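Local atomic coordinates of neural CELL adhesion molecule 1,140 KDA isoform (Homo sapiens, PDB entry 2VKW), a protein that probably mediates adhesion between neural cells as a cell-surface receptor whose extracellular part includes the two tandem fibronectin type III domains described here. Residues P12-V17 with E95-S100; V26-P31 with G68-V73; V37-Y42 with L85-G90; Y20-Q25 with Q133-S138. All coordinates share one frame; numbering follows the deposited sequence.

Overall arrangement
Contacts 1, 2 and 3 belong to the first fibronectin type III domain, and contact 4 joins it to the second. Contact 2 pairs two strands of the sheet 13-19, 24-29, 69-72. Contact 3 pairs two strands of the facing sheet, 55-60, 41-48, 80-89, 92-103. Contact 1 links strand 13-19 of the first sheet to strand 92-103 of the second. Along the chain, contacts 2 and 3 lie between the segments of contact 1, and their own segments alternate. Between centres, contact 2 lies about 9 Å from contact 1 and 13 Å from contact 3, and contact 4 about 27 Å from contact 3. Segment 20-25 runs into strand 24-29, so the domain junction continues directly into the sandwich.

Contact 1: P12-V17 with E95-S100; sequences PSIDQV and EISAAS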
loop_
_atom_site.group_PDB
_atom_site.type_symbol
_atom_site.label_atom_id
_atom_site.label_comp_id
_atom_site.label_asym_id
_atom_site.label_seq_id
_atom_site.Cartn_x
_atom_site.Cartn_y
_atom_site.Cartn_z
ATOM N N PRO A 12 -9.380 1.719 -24.875
ATOM C CA PRO A 12 -8.394 1.255 -23.895
ATOM C C PRO A 12 -8.318 -0.255 -24.111
ATOM O O PRO A 12 -9.163 -0.825 -24.804
ATOM C CB PRO A 12 -9.048 1.577 -22.557
ATOM C CG PRO A 12 -10.015 2.680 -22.881
ATOM C CD PRO A 12 -10.568 2.275 -24.207
ATOM N N SER A 13 -7.322 -0.905 -23.529
ATOM C CA SER A 13 -7.197 -2.348 -23.669
ATOM C C SER A 13 -7.000 -2.975 -22.293
ATOM O O SER A 13 -6.128 -2.558 -21.530
ATOM C CB SER A 13 -6.014 -2.700 -24.570
ATOM O OG SER A 13 -6.031 -4.083 -24.886
ATOM N N ILE A 14 -7.816 -3.976 -21.979
ATOM C CA ILE A 14 -7.731 -4.659 -20.693
ATOM C C ILE A 14 -6.654 -5.745 -20.696
ATOM O O ILE A 14 -6.760 -6.727 -21.430
ATOM C CB ILE A 14 -9.093 -5.304 -20.325
ATOM C CG1 ILE A 14 -10.123 -4.206 -20.060
ATOM C CG2 ILE A 14 -8.951 -6.199 -19.114
ATOM C CD1 ILE A 14 -11.524 -4.725 -19.847
ATOM N N ASP A 15 -5.618 -5.561 -19.881
ATOM C CA ASP A 15 -4.542 -6.542 -19.786
ATOM C C ASP A 15 -5.092 -7.771 -19.089
ATOM O O ASP A 15 -5.136 -8.854 -19.666
ATOM C CB ASP A 15 -3.368 -5.991 -18.976
ATOM C CG ASP A 15 -2.845 -4.691 -19.530
ATOM O OD1 ASP A 15 -2.679 -4.618 -20.767
ATOM O OD2 ASP A 15 -2.598 -3.754 -18.733
ATOM N N GLN A 16 -5.497 -7.590 -17.835
ATOM C CA GLN A 16 -6.074 -8.673 -17.055
ATOM C C GLN A 16 -6.989 -8.171 -15.934
ATOM O O GLN A 16 -6.981 -6.991 -15.572
ATOM C CB GLN A 16 -4.977 -9.558 -16.461
ATOM C CG GLN A 16 -4.179 -8.927 -15.344
ATOM C CD GLN A 16 -3.748 -9.955 -14.315
ATOM O OE1 GLN A 16 -3.288 -11.045 -14.668
ATOM N NE2 GLN A 16 -3.892 -9.615 -13.034
ATOM N N VAL A 17 -7.779 -9.088 -15.392
ATOM C CA VAL A 17 -8.701 -8.768 -14.319
ATOM C C VAL A 17 -8.400 -9.635 -13.093
ATOM O O VAL A 17 -8.387 -10.865 -13.187
ATOM C CB VAL A 17 -10.165 -9.025 -14.762
ATOM C CG1 VAL A 17 -11.126 -8.640 -13.643
ATOM C CG2 VAL A 17 -10.475 -8.239 -16.021
ATOM N N GLU A 95 -13.926 4.918 -28.468
ATOM C CA GLU A 95 -14.292 3.533 -28.735
ATOM C C GLU A 95 -14.298 2.692 -27.463
ATOM O O GLU A 95 -13.471 2.892 -26.575
ATOM C CB GLU A 95 -13.294 2.915 -29.723
ATOM C CG GLU A 95 -13.043 3.757 -30.962
ATOM C CD GLU A 95 -14.326 4.092 -31.683
ATOM O OE1 GLU A 95 -14.997 3.149 -32.159
ATOM O OE2 GLU A 95 -14.668 5.296 -31.762
ATOM N N ILE A 96 -15.228 1.750 -27.382
ATOM C CA ILE A 96 -15.296 0.871 -26.229
ATOM C C ILE A 96 -14.295 -0.246 -26.475
ATOM O O ILE A 96 -14.074 -0.655 -27.614
ATOM C CB ILE A 96 -16.694 0.232 -26.063
ATOM C CG1 ILE A 96 -17.784 1.301 -26.181
ATOM C CG2 ILE A 96 -16.792 -0.442 -24.698
ATOM C CD1 ILE A 96 -19.204 0.761 -26.004
ATOM N N SER A 97 -13.680 -0.731 -25.408
ATOM C CA SER A 97 -12.718 -1.813 -25.522
ATOM C C SER A 97 -13.499 -3.090 -25.772
ATOM O O SER A 97 -14.725 -3.103 -25.714
ATOM C CB SER A 97 -11.940 -1.979 -24.217
ATOM O OG SER A 97 -12.790 -2.486 -23.192
ATOM N N ALA A 98 -12.782 -4.164 -26.056
ATOM C CA ALA A 98 -13.425 -5.445 -26.254
ATOM C C ALA A 98 -13.846 -5.850 -24.841
ATOM O O ALA A 98 -13.262 -5.371 -23.864
ATOM C CB ALA A 98 -12.424 -6.444 -26.822
ATOM N N ALA A 99 -14.856 -6.704 -24.721
ATOM C CA ALA A 99 -15.298 -7.153 -23.399
ATOM C C ALA A 99 -14.367 -8.256 -22.880
ATOM O O ALA A 99 -13.895 -9.091 -23.652
ATOM C CB ALA A 99 -16.735 -7.667 -23.471
ATOM N N SER A 100 -14.089 -8.245 -21.584
ATOM C CA SER A 100 -13.224 -9.255 -20.975
ATOM C C SER A 100 -14.032 -10.036 -19.956
ATOM O O SER A 100 -14.736 -9.450 -19.147
ATOM C CB SER A 100 -12.029 -8.606 -20.273
ATOM O OG SER A 100 -11.042 -8.195 -21.205
#
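Pro-12 and Ser-97 meet closely without a hydrogen bond. The carbonyl O of Pro-12 comes to 3.1 Å from CB of Ser-97, and no hydrogen bond joins the two segments anywhere. The hydroxyl of Ser-97 bonds away from Pro-12. Its OG sits between the backbone N and the carbonyl carbon (chi1 69°) and is hydrogen-bonded to Leu-85 N. It also donates to Ala-98 O at 3.0 Å, from above the carbonyl plane. The rest of the contact is packing. Ile-14 lays its CG2 branch against Ser-100, with CG2 to OG at 3.6 Å. Its CD1 end also touches Ser-100, 3.9 Å from CB, so both branches lie against one small side chain. Pro-12 CD rests 3.8 Å from Glu-95 O. Asp-15 and Gln-16 both face Gln-27, a classic beta bulge in strand 13-19. The contact runs along an edge of the beta sandwich. Strand 13-19 pairs with strand 24-29 in one sheet, strand 92-103 pairs with strand 80-89 in the other, and Ile-14 also packs on Val-26, Val-83 and Leu-85 of those inner strands.

Contact 2: V26-P31 with G68-V73; sequences VQFDEP and GIVTIV
Val-26 and Val-70 cross obliquely on the face of the sheet that also carries Ile-72. CB of Val-26 is 3.5 Å from CG2 of Val-70. The CG2 branch of Val-26 lies anti to its carbonyl carbon and meets the CD1 end of Ile-72 at 3.6 Å. The ring of Phe-28 reaches the other methyl of Val-70 and crosses that side chain at about a right angle. Its CE2 touches CG1 of Val-70 at 3.6 Å, so the two methyls of Val-70 serve two different partners. The CG of Phe-28 stands between the backbone N and the carbonyl carbon (chi1 70°), which brings the CE2 side of the ring to Val-70 CG1, with Val-26 O at the ring edge, in its plane. Gln-27 and Ile-69 point to the opposite face, where CG of Gln-27 and CG2 of Ile-69 touch at 3.6 Å. The backbone sets this pattern. Val-26 N donates to Val-70 O at 2.9 Å, and Val-70 N returns a bond to Val-26 O at 3.2 Å. Phe-28 N reaches Gly-68 O only weakly. Gly-68 has positive phi and ends the helical turn just before the strand. Phe-28 also stacks edge-to-face with Tyr-42 of the facing sheet. Antiparallel pairing of strands 24-29 and 69-72, with one face turned into the core, is characteristic of the three-stranded sheet of a fibronectin type III beta sandwich.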
loop_
_atom_site.group_PDB
_atom_site.type_symbol
_atom_site.label_atom_id
_atom_site.label_comp_id
_atom_site.label_asym_id
_atom_site.label_seq_id
_atom_site.Cartn_x
_atom_site.Cartn_y
_atom_site.Cartn_z
ATOM N N VAL A 26 -9.278 -4.084 -12.471
ATOM C CA VAL A 26 -9.128 -4.164 -13.913
ATOM C C VAL A 26 -7.832 -3.492 -14.317
ATOM O O VAL A 26 -7.678 -2.287 -14.133
ATOM C CB VAL A 26 -10.313 -3.454 -14.608
ATOM C CG1 VAL A 26 -10.125 -3.442 -16.126
ATOM C CG2 VAL A 26 -11.616 -4.147 -14.222
ATOM N N GLN A 27 -6.895 -4.273 -14.847
ATOM C CA GLN A 27 -5.614 -3.731 -15.295
ATOM C C GLN A 27 -5.743 -3.437 -16.774
ATOM O O GLN A 27 -6.089 -4.321 -17.554
ATOM C CB GLN A 27 -4.482 -4.734 -15.083
ATOM C CG GLN A 27 -4.210 -5.063 -13.632
ATOM C CD GLN A 27 -2.977 -5.921 -13.462
ATOM O OE1 GLN A 27 -1.876 -5.510 -13.822
ATOM N NE2 GLN A 27 -3.154 -7.121 -12.917
ATOM N N PHE A 28 -5.445 -2.206 -17.165
ATOM C CA PHE A 28 -5.577 -1.831 -18.559
ATOM C C PHE A 28 -4.523 -0.837 -19.006
ATOM O O PHE A 28 -3.864 -0.195 -18.191
ATOM C CB PHE A 28 -6.963 -1.224 -18.787
ATOM C CG PHE A 28 -7.139 0.122 -18.142
ATOM C CD1 PHE A 28 -6.991 1.291 -18.885
ATOM C CD2 PHE A 28 -7.401 0.225 -16.780
ATOM C CE1 PHE A 28 -7.101 2.543 -18.283
ATOM C CE2 PHE A 28 -7.511 1.472 -16.166
ATOM C CZ PHE A 28 -7.361 2.634 -16.922
ATOM N N ASP A 29 -4.376 -0.723 -20.320
ATOM C CA ASP A 29 -3.438 0.211 -20.917
ATOM C C ASP A 29 -4.266 1.384 -21.423
ATOM O O ASP A 29 -5.400 1.199 -21.875
ATOM C CB ASP A 29 -2.712 -0.427 -22.104
ATOM C CG ASP A 29 -1.857 -1.615 -21.703
ATOM O OD1 ASP A 29 -0.988 -1.464 -20.813
ATOM O OD2 ASP A 29 -2.053 -2.701 -22.291
ATOM N N GLU A 30 -3.708 2.585 -21.343
ATOM C CA GLU A 30 -4.412 3.766 -21.821
ATOM C C GLU A 30 -4.557 3.670 -23.332
ATOM O O GLU A 30 -3.802 2.960 -23.991
ATOM C CB GLU A 30 -3.640 5.043 -21.459
ATOM C CG GLU A 30 -3.534 5.301 -19.966
ATOM C CD GLU A 30 -2.345 4.602 -19.317
ATOM O OE1 GLU A 30 -1.978 3.483 -19.750
ATOM O OE2 GLU A 30 -1.784 5.174 -18.357
ATOM N N PRO A 31 -5.542 4.374 -23.900
ATOM C CA PRO A 31 -5.732 4.334 -25.352
ATOM C C PRO A 31 -4.438 4.758 -26.034
ATOM O O PRO A 31 -3.749 5.651 -25.546
ATOM C CB PRO A 31 -6.849 5.350 -25.580
ATOM C CG PRO A 31 -7.644 5.261 -24.319
ATOM C CD PRO A 31 -6.573 5.204 -23.256
ATOM N N GLY A 68 -2.820 2.217 -12.410
ATOM C CA GLY A 68 -2.850 1.211 -13.454
ATOM C C GLY A 68 -4.120 0.379 -13.486
ATOM O O GLY A 68 -4.284 -0.486 -14.355
ATOM N N ILE A 69 -5.032 0.637 -12.551
ATOM C CA ILE A 69 -6.277 -0.121 -12.488
ATOM C C ILE A 69 -7.498 0.715 -12.111
ATOM O O ILE A 69 -7.373 1.825 -11.591
ATOM C CB ILE A 69 -6.189 -1.255 -11.438
ATOM C CG1 ILE A 69 -6.114 -0.653 -10.034
ATOM C CG2 ILE A 69 -4.952 -2.117 -11.681
ATOM C CD1 ILE A 69 -5.975 -1.699 -8.920
ATOM N N VAL A 70 -8.676 0.169 -12.400
ATOM C CA VAL A 70 -9.938 0.783 -12.020
ATOM C C VAL A 70 -10.570 -0.351 -11.228
ATOM O O VAL A 70 -10.427 -1.519 -11.595
ATOM C CB VAL A 70 -10.841 1.150 -13.235
ATOM C CG1 VAL A 70 -10.233 2.318 -14.001
ATOM C CG2 VAL A 70 -11.030 -0.046 -14.141
ATOM N N THR A 71 -11.238 -0.029 -10.128
ATOM C CA THR A 71 -11.845 -1.070 -9.315
ATOM C C THR A 71 -13.362 -1.099 -9.371
ATOM O O THR A 71 -14.033 -0.208 -8.857
ATOM C CB THR A 71 -11.409 -0.942 -7.846
ATOM O OG1 THR A 71 -9.994 -1.146 -7.757
ATOM C CG2 THR A 71 -12.120 -1.976 -6.985
ATOM N N ILE A 72 -13.897 -2.142 -9.988
ATOM C CA ILE A 72 -15.338 -2.320 -10.102
ATOM C C ILE A 72 -15.850 -2.900 -8.790
ATOM O O ILE A 72 -15.220 -3.795 -8.215
ATOM C CB ILE A 72 -15.659 -3.281 -11.246
ATOM C CG1 ILE A 72 -15.184 -2.666 -12.564
ATOM C CG2 ILE A 72 -17.145 -3.570 -11.282
ATOM C CD1 ILE A 72 -15.153 -3.652 -13.704
ATOM N N VAL A 73 -16.984 -2.396 -8.315
ATOM C CA VAL A 73 -17.549 -2.864 -7.051
ATOM C C VAL A 73 -18.993 -3.350 -7.188
ATOM O O VAL A 73 -19.590 -3.260 -8.255
ATOM C CB VAL A 73 -17.496 -1.733 -5.985
ATOM C CG1 VAL A 73 -16.045 -1.367 -5.670
ATOM C CG2 VAL A 73 -18.232 -0.501 -6.497
#

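Contact 3: V37-Y42 with L85-G90; sequences VPILKY and LAALNG. With SO4 (sulfate ion), chain C.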
loop_
_atom_site.group_PDB
_atom_site.type_symbol
_atom_site.label_atom_id
_atom_site.label_comp_id
_atom_site.label_asym_id
_atom_site.label_seq_id
_atom_site.Cartn_x
_atom_site.Cartn_y
_atom_site.Cartn_z
ATOM N N VAL A 37 -6.523 15.806 -27.181
ATOM C CA VAL A 37 -6.704 16.460 -25.884
ATOM C C VAL A 37 -6.693 15.386 -24.795
ATOM O O VAL A 37 -7.134 14.262 -25.018
ATOM C CB VAL A 37 -8.029 17.266 -25.831
ATOM C CG1 VAL A 37 -7.976 18.397 -26.844
ATOM C CG2 VAL A 37 -9.217 16.361 -26.121
ATOM N N PRO A 38 -6.188 15.726 -23.600
ATOM C CA PRO A 38 -6.086 14.823 -22.449
ATOM C C PRO A 38 -7.343 14.053 -22.070
ATOM O O PRO A 38 -8.430 14.617 -21.962
ATOM C CB PRO A 38 -5.640 15.748 -21.315
ATOM C CG PRO A 38 -4.917 16.835 -22.023
ATOM C CD PRO A 38 -5.802 17.091 -23.215
ATOM N N ILE A 39 -7.175 12.755 -21.852
ATOM C CA ILE A 39 -8.280 11.908 -21.435
ATOM C C ILE A 39 -8.673 12.375 -20.031
ATOM O O ILE A 39 -7.815 12.551 -19.165
ATOM C CB ILE A 39 -7.840 10.443 -21.386
ATOM C CG1 ILE A 39 -7.482 9.969 -22.797
ATOM C CG2 ILE A 39 -8.940 9.590 -20.793
ATOM C CD1 ILE A 39 -6.778 8.636 -22.824
ATOM N N LEU A 40 -9.966 12.580 -19.808
ATOM C CA LEU A 40 -10.450 13.053 -18.513
ATOM C C LEU A 40 -10.958 11.947 -17.592
ATOM O O LEU A 40 -10.713 11.978 -16.384
ATOM C CB LEU A 40 -11.559 14.080 -18.720
ATOM C CG LEU A 40 -11.223 15.257 -19.639
ATOM C CD1 LEU A 40 -12.421 16.176 -19.746
ATOM C CD2 LEU A 40 -10.016 16.012 -19.092
ATOM N N LYS A 41 -11.665 10.974 -18.158
ATOM C CA LYS A 41 -12.211 9.881 -17.362
ATOM C C LYS A 41 -12.298 8.577 -18.158
ATOM O O LYS A 41 -12.152 8.553 -19.381
ATOM C CB LYS A 41 -13.624 10.232 -16.876
ATOM C CG LYS A 41 -13.775 11.578 -16.171
ATOM C CD LYS A 41 -13.140 11.585 -14.785
ATOM C CE LYS A 41 -13.302 12.954 -14.118
ATOM N NZ LYS A 41 -12.786 12.992 -12.714
ATOM N N TYR A 42 -12.540 7.492 -17.440
ATOM C CA TYR A 42 -12.705 6.193 -18.048
ATOM C C TYR A 42 -14.079 5.728 -17.609
ATOM O O TYR A 42 -14.515 6.030 -16.494
ATOM C CB TYR A 42 -11.639 5.219 -17.550
ATOM C CG TYR A 42 -10.284 5.440 -18.168
ATOM C CD1 TYR A 42 -9.972 4.908 -19.421
ATOM C CD2 TYR A 42 -9.324 6.215 -17.520
ATOM C CE1 TYR A 42 -8.733 5.143 -20.010
ATOM C CE2 TYR A 42 -8.090 6.462 -18.098
ATOM C CZ TYR A 42 -7.795 5.923 -19.344
ATOM O OH TYR A 42 -6.569 6.173 -19.921
ATOM N N LEU A 85 -14.125 -1.099 -21.163
ATOM C CA LEU A 85 -13.780 0.285 -20.820
ATOM C C LEU A 85 -13.810 1.215 -22.017
ATOM O O LEU A 85 -13.622 0.795 -23.149
ATOM C CB LEU A 85 -12.371 0.340 -20.215
ATOM C CG LEU A 85 -12.035 -0.583 -19.048
ATOM C CD1 LEU A 85 -10.526 -0.661 -18.868
ATOM C CD2 LEU A 85 -12.709 -0.064 -17.790
ATOM N N ALA A 86 -14.031 2.494 -21.745
ATOM C CA ALA A 86 -14.064 3.520 -22.781
ATOM C C ALA A 86 -13.438 4.759 -22.164
ATOM O O ALA A 86 -13.480 4.930 -20.944
ATOM C CB ALA A 86 -15.498 3.808 -23.197
ATOM N N ALA A 87 -12.869 5.623 -22.999
ATOM C CA ALA A 87 -12.229 6.841 -22.515
ATOM C C ALA A 87 -12.966 8.099 -22.960
ATOM O O ALA A 87 -13.488 8.169 -24.074
ATOM C CB ALA A 87 -10.789 6.890 -22.991
ATOM N N LEU A 88 -13.001 9.093 -22.083
ATOM C CA LEU A 88 -13.658 10.354 -22.383
ATOM C C LEU A 88 -12.658 11.501 -22.348
ATOM O O LEU A 88 -11.858 11.601 -21.418
ATOM C CB LEU A 88 -14.764 10.639 -21.362
ATOM C CG LEU A 88 -15.414 12.025 -21.411
ATOM C CD1 LEU A 88 -16.573 12.009 -22.381
ATOM C CD2 LEU A 88 -15.907 12.415 -20.021
ATOM N N ASN A 89 -12.693 12.351 -23.374
ATOM C CA ASN A 89 -11.828 13.522 -23.410
ATOM C C ASN A 89 -12.655 14.708 -23.908
ATOM O O ASN A 89 -13.877 14.600 -24.044
ATOM C CB ASN A 89 -10.607 13.294 -24.303
ATOM C CG ASN A 89 -10.950 13.267 -25.773
ATOM O OD1 ASN A 89 -12.111 13.401 -26.159
ATOM N ND2 ASN A 89 -9.933 13.089 -26.606
ATOM N N GLY A 90 -11.996 15.833 -24.168
ATOM C CA GLY A 90 -12.696 17.017 -24.634
ATOM C C GLY A 90 -13.681 16.828 -25.780
ATOM O O GLY A 90 -14.653 17.571 -25.876
HETATM S S SO4 C . -14.087 11.703 -9.870
HETATM O O1 SO4 C . -13.711 13.119 -9.923
HETATM O O2 SO4 C . -15.461 11.577 -9.364
HETATM O O3 SO4 C . -13.169 10.982 -8.975
HETATM O O4 SO4 C . -14.012 11.136 -11.227
HETATM O O HOH W 1 -9.663 16.764 -22.901
#
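Ala-86 meets Tyr-42 through its carbonyl O, which receives a CA-H contact from Tyr-42 CA at 3.3 Å. Ala-87 CB packs against CE1 of Tyr-42 (4.0 Å) and CG2 of Ile-39. That methyl of Ile-39 also covers one face of the tyrosine ring, offset toward the rim. Leu-88 carries the main backbone bonds. Its N donates to Lys-41 O at 2.9 Å. Its O accepts from Leu-40 N at 2.7 Å and weakly from Lys-41 N, because Leu-40 and Lys-41 both face it in a classic beta bulge. At Asn-89, CG stands between the backbone N and the carbonyl carbon (chi1 72°), which turns the amide to Val-37; the two side chains cross at about a right angle, with ND2 3.4 Å from Val-37 CG2. ND2 gives Val-37 O a weak bond and also bonds Asp-7 O, while OD1 takes Lys-91 N. At Gly-90 a water bridges N to Pro-38 O. Lys-41 NZ bonds sulfate O4 at 2.7 Å and O1 weakly. This ion, probably from the crystallisation liquor, also binds Arg-148 of the second subunit. NZ also salt-bridges Asp-60. Strands 41-48 and 80-89 are the inner pair of their sheet, flanked by strands 55-60 and 92-103.

Contact 4: Y20-Q25 with Q133-S138; sequences YSSTAQ and QDDGGS
Ser-22 and Asp-134 form the tight part of the contact, with the carboxylate gripped by the 20-23 turn. Asp-134 OD1 accepts from Ser-22 OG at 2.6 Å and from Gly-136 N at 2.9 Å. The two donors reach it from opposite faces of the carboxylate plane. The bond from Gly-136 N makes an Asx turn, so the same oxygen shapes its own loop and binds the other domain. OD2 takes Ser-22 N at 3.1 Å on its syn lone pair. Thr-23 OG1 is modelled very close to OD2, and the exact length of that bond is doubtful. CG of Asp-134 lies anti to its backbone N (chi1 -158°), which carries the carboxylate across to these donors. Tyr-20 turns its ring edge to the carboxylate: OD1 lies in the ring plane and OD2 near it. Its CB is 3.3 Å from OD2, and the ring and carboxylate planes are 75° apart. So many donors would probably favour a charged carboxylate.

The other end rests on packing. Ser-21 OG approaches Gly-136 O to 3.2 Å, and both residues are buried. Beyond them the fit is looser: Ser-21 CB lies 4.0 Å from Gly-137 N, and Tyr-20 CE2 is 4.0 Å from Gly-136 CA. The hydroxyl of Ser-21 bonds to Pro-106 O, and that of Tyr-20 to Glu-109 O, both on the chain between strands 92-103 and 114-119. Asp-135 and Gly-137 are partly exposed, and Asp-135 turns its OD1 back to Gly-137 N, a second Asx turn. The contact thus joins the turn between strands 13-19 and 24-29 of the first domain to the loop between strands 126-131 and 142-149 of the second.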
loop_
_atom_site.group_PDB
_atom_site.type_symbol
_atom_site.label_atom_id
_atom_site.label_comp_id
_atom_site.label_asym_id
_atom_site.label_seq_id
_atom_site.Cartn_x
_atom_site.Cartn_y
_atom_site.Cartn_z
ATOM N N TYR A 20 -12.025 -10.441 -6.709
ATOM C CA TYR A 20 -12.127 -10.899 -5.342
ATOM C C TYR A 20 -13.571 -11.411 -5.266
ATOM O O TYR A 20 -14.125 -11.847 -6.278
ATOM C CB TYR A 20 -11.857 -9.773 -4.332
ATOM C CG TYR A 20 -11.380 -10.304 -2.984
ATOM C CD1 TYR A 20 -10.161 -10.985 -2.870
ATOM C CD2 TYR A 20 -12.178 -10.198 -1.841
ATOM C CE1 TYR A 20 -9.757 -11.555 -1.654
ATOM C CE2 TYR A 20 -11.785 -10.759 -0.622
ATOM C CZ TYR A 20 -10.579 -11.439 -0.536
ATOM O OH TYR A 20 -10.216 -12.030 0.656
ATOM N N SER A 21 -14.190 -11.360 -4.097
ATOM C CA SER A 21 -15.544 -11.873 -3.954
ATOM C C SER A 21 -16.637 -10.957 -4.488
ATOM O O SER A 21 -17.553 -11.410 -5.176
ATOM C CB SER A 21 -15.825 -12.169 -2.486
ATOM O OG SER A 21 -14.812 -12.988 -1.943
ATOM N N SER A 22 -16.546 -9.674 -4.170
ATOM C CA SER A 22 -17.556 -8.728 -4.605
ATOM C C SER A 22 -16.981 -7.529 -5.335
ATOM O O SER A 22 -17.671 -6.524 -5.533
ATOM C CB SER A 22 -18.366 -8.256 -3.399
ATOM O OG SER A 22 -17.526 -7.622 -2.453
ATOM N N THR A 23 -15.721 -7.636 -5.739
ATOM C CA THR A 23 -15.050 -6.554 -6.454
ATOM C C THR A 23 -14.027 -7.148 -7.417
ATOM O O THR A 23 -13.746 -8.349 -7.377
ATOM C CB THR A 23 -14.295 -5.607 -5.481
ATOM O OG1 THR A 23 -13.238 -6.330 -4.841
ATOM C CG2 THR A 23 -15.237 -5.056 -4.410
ATOM N N ALA A 24 -13.471 -6.305 -8.280
ATOM C CA ALA A 24 -12.463 -6.746 -9.231
ATOM C C ALA A 24 -11.549 -5.607 -9.680
ATOM O O ALA A 24 -12.007 -4.493 -9.940
ATOM C CB ALA A 24 -13.130 -7.376 -10.434
ATOM N N GLN A 25 -10.250 -5.893 -9.746
ATOM C CA GLN A 25 -9.270 -4.915 -10.198
ATOM C C GLN A 25 -9.052 -5.128 -11.692
ATOM O O GLN A 25 -8.696 -6.214 -12.135
ATOM C CB GLN A 25 -7.948 -5.089 -9.452
ATOM C CG GLN A 25 -8.032 -4.777 -7.976
ATOM C CD GLN A 25 -6.736 -5.093 -7.258
ATOM O OE1 GLN A 25 -6.341 -6.254 -7.149
ATOM N NE2 GLN A 25 -6.059 -4.059 -6.774
ATOM N N GLN A 133 -13.999 -1.406 1.908
ATOM C CA GLN A 133 -13.278 -2.179 0.900
ATOM C C GLN A 133 -14.084 -3.459 0.706
ATOM O O GLN A 133 -15.177 -3.585 1.271
ATOM C CB GLN A 133 -11.855 -2.517 1.369
ATOM C CG GLN A 133 -10.875 -1.332 1.368
ATOM C CD GLN A 133 -10.701 -0.691 -0.012
ATOM O OE1 GLN A 133 -11.622 -0.063 -0.546
ATOM N NE2 GLN A 133 -9.518 -0.855 -0.595
ATOM N N ASP A 134 -13.567 -4.401 -0.081
ATOM C CA ASP A 134 -14.276 -5.658 -0.305
ATOM C C ASP A 134 -14.401 -6.410 1.019
ATOM O O ASP A 134 -13.409 -6.622 1.719
ATOM C CB ASP A 134 -13.526 -6.532 -1.313
ATOM C CG ASP A 134 -14.429 -7.560 -1.979
ATOM O OD1 ASP A 134 -15.305 -8.122 -1.292
ATOM O OD2 ASP A 134 -14.260 -7.814 -3.189
ATOM N N ASP A 135 -15.613 -6.823 1.368
ATOM C CA ASP A 135 -15.800 -7.537 2.621
ATOM C C ASP A 135 -15.754 -9.050 2.477
ATOM O O ASP A 135 -15.958 -9.768 3.447
ATOM C CB ASP A 135 -17.112 -7.122 3.298
ATOM C CG ASP A 135 -18.339 -7.410 2.447
ATOM O OD1 ASP A 135 -18.243 -8.179 1.460
ATOM O OD2 ASP A 135 -19.413 -6.866 2.786
ATOM N N GLY A 136 -15.483 -9.538 1.271
ATOM C CA GLY A 136 -15.413 -10.976 1.067
ATOM C C GLY A 136 -16.750 -11.644 0.780
ATOM O O GLY A 136 -16.812 -12.860 0.608
ATOM N N GLY A 137 -17.817 -10.849 0.728
ATOM C CA GLY A 137 -19.139 -11.388 0.446
ATOM C C GLY A 137 -19.929 -11.708 1.701
ATOM O O GLY A 137 -20.950 -12.393 1.647
ATOM N N SER A 138 -19.441 -11.226 2.837
ATOM C CA SER A 138 -20.099 -11.443 4.118
ATOM C C SER A 138 -19.739 -10.224 4.970
ATOM O O SER A 138 -18.587 -9.792 4.990
ATOM C CB SER A 138 -19.600 -12.738 4.760
ATOM O OG SER A 138 -20.474 -13.161 5.791
#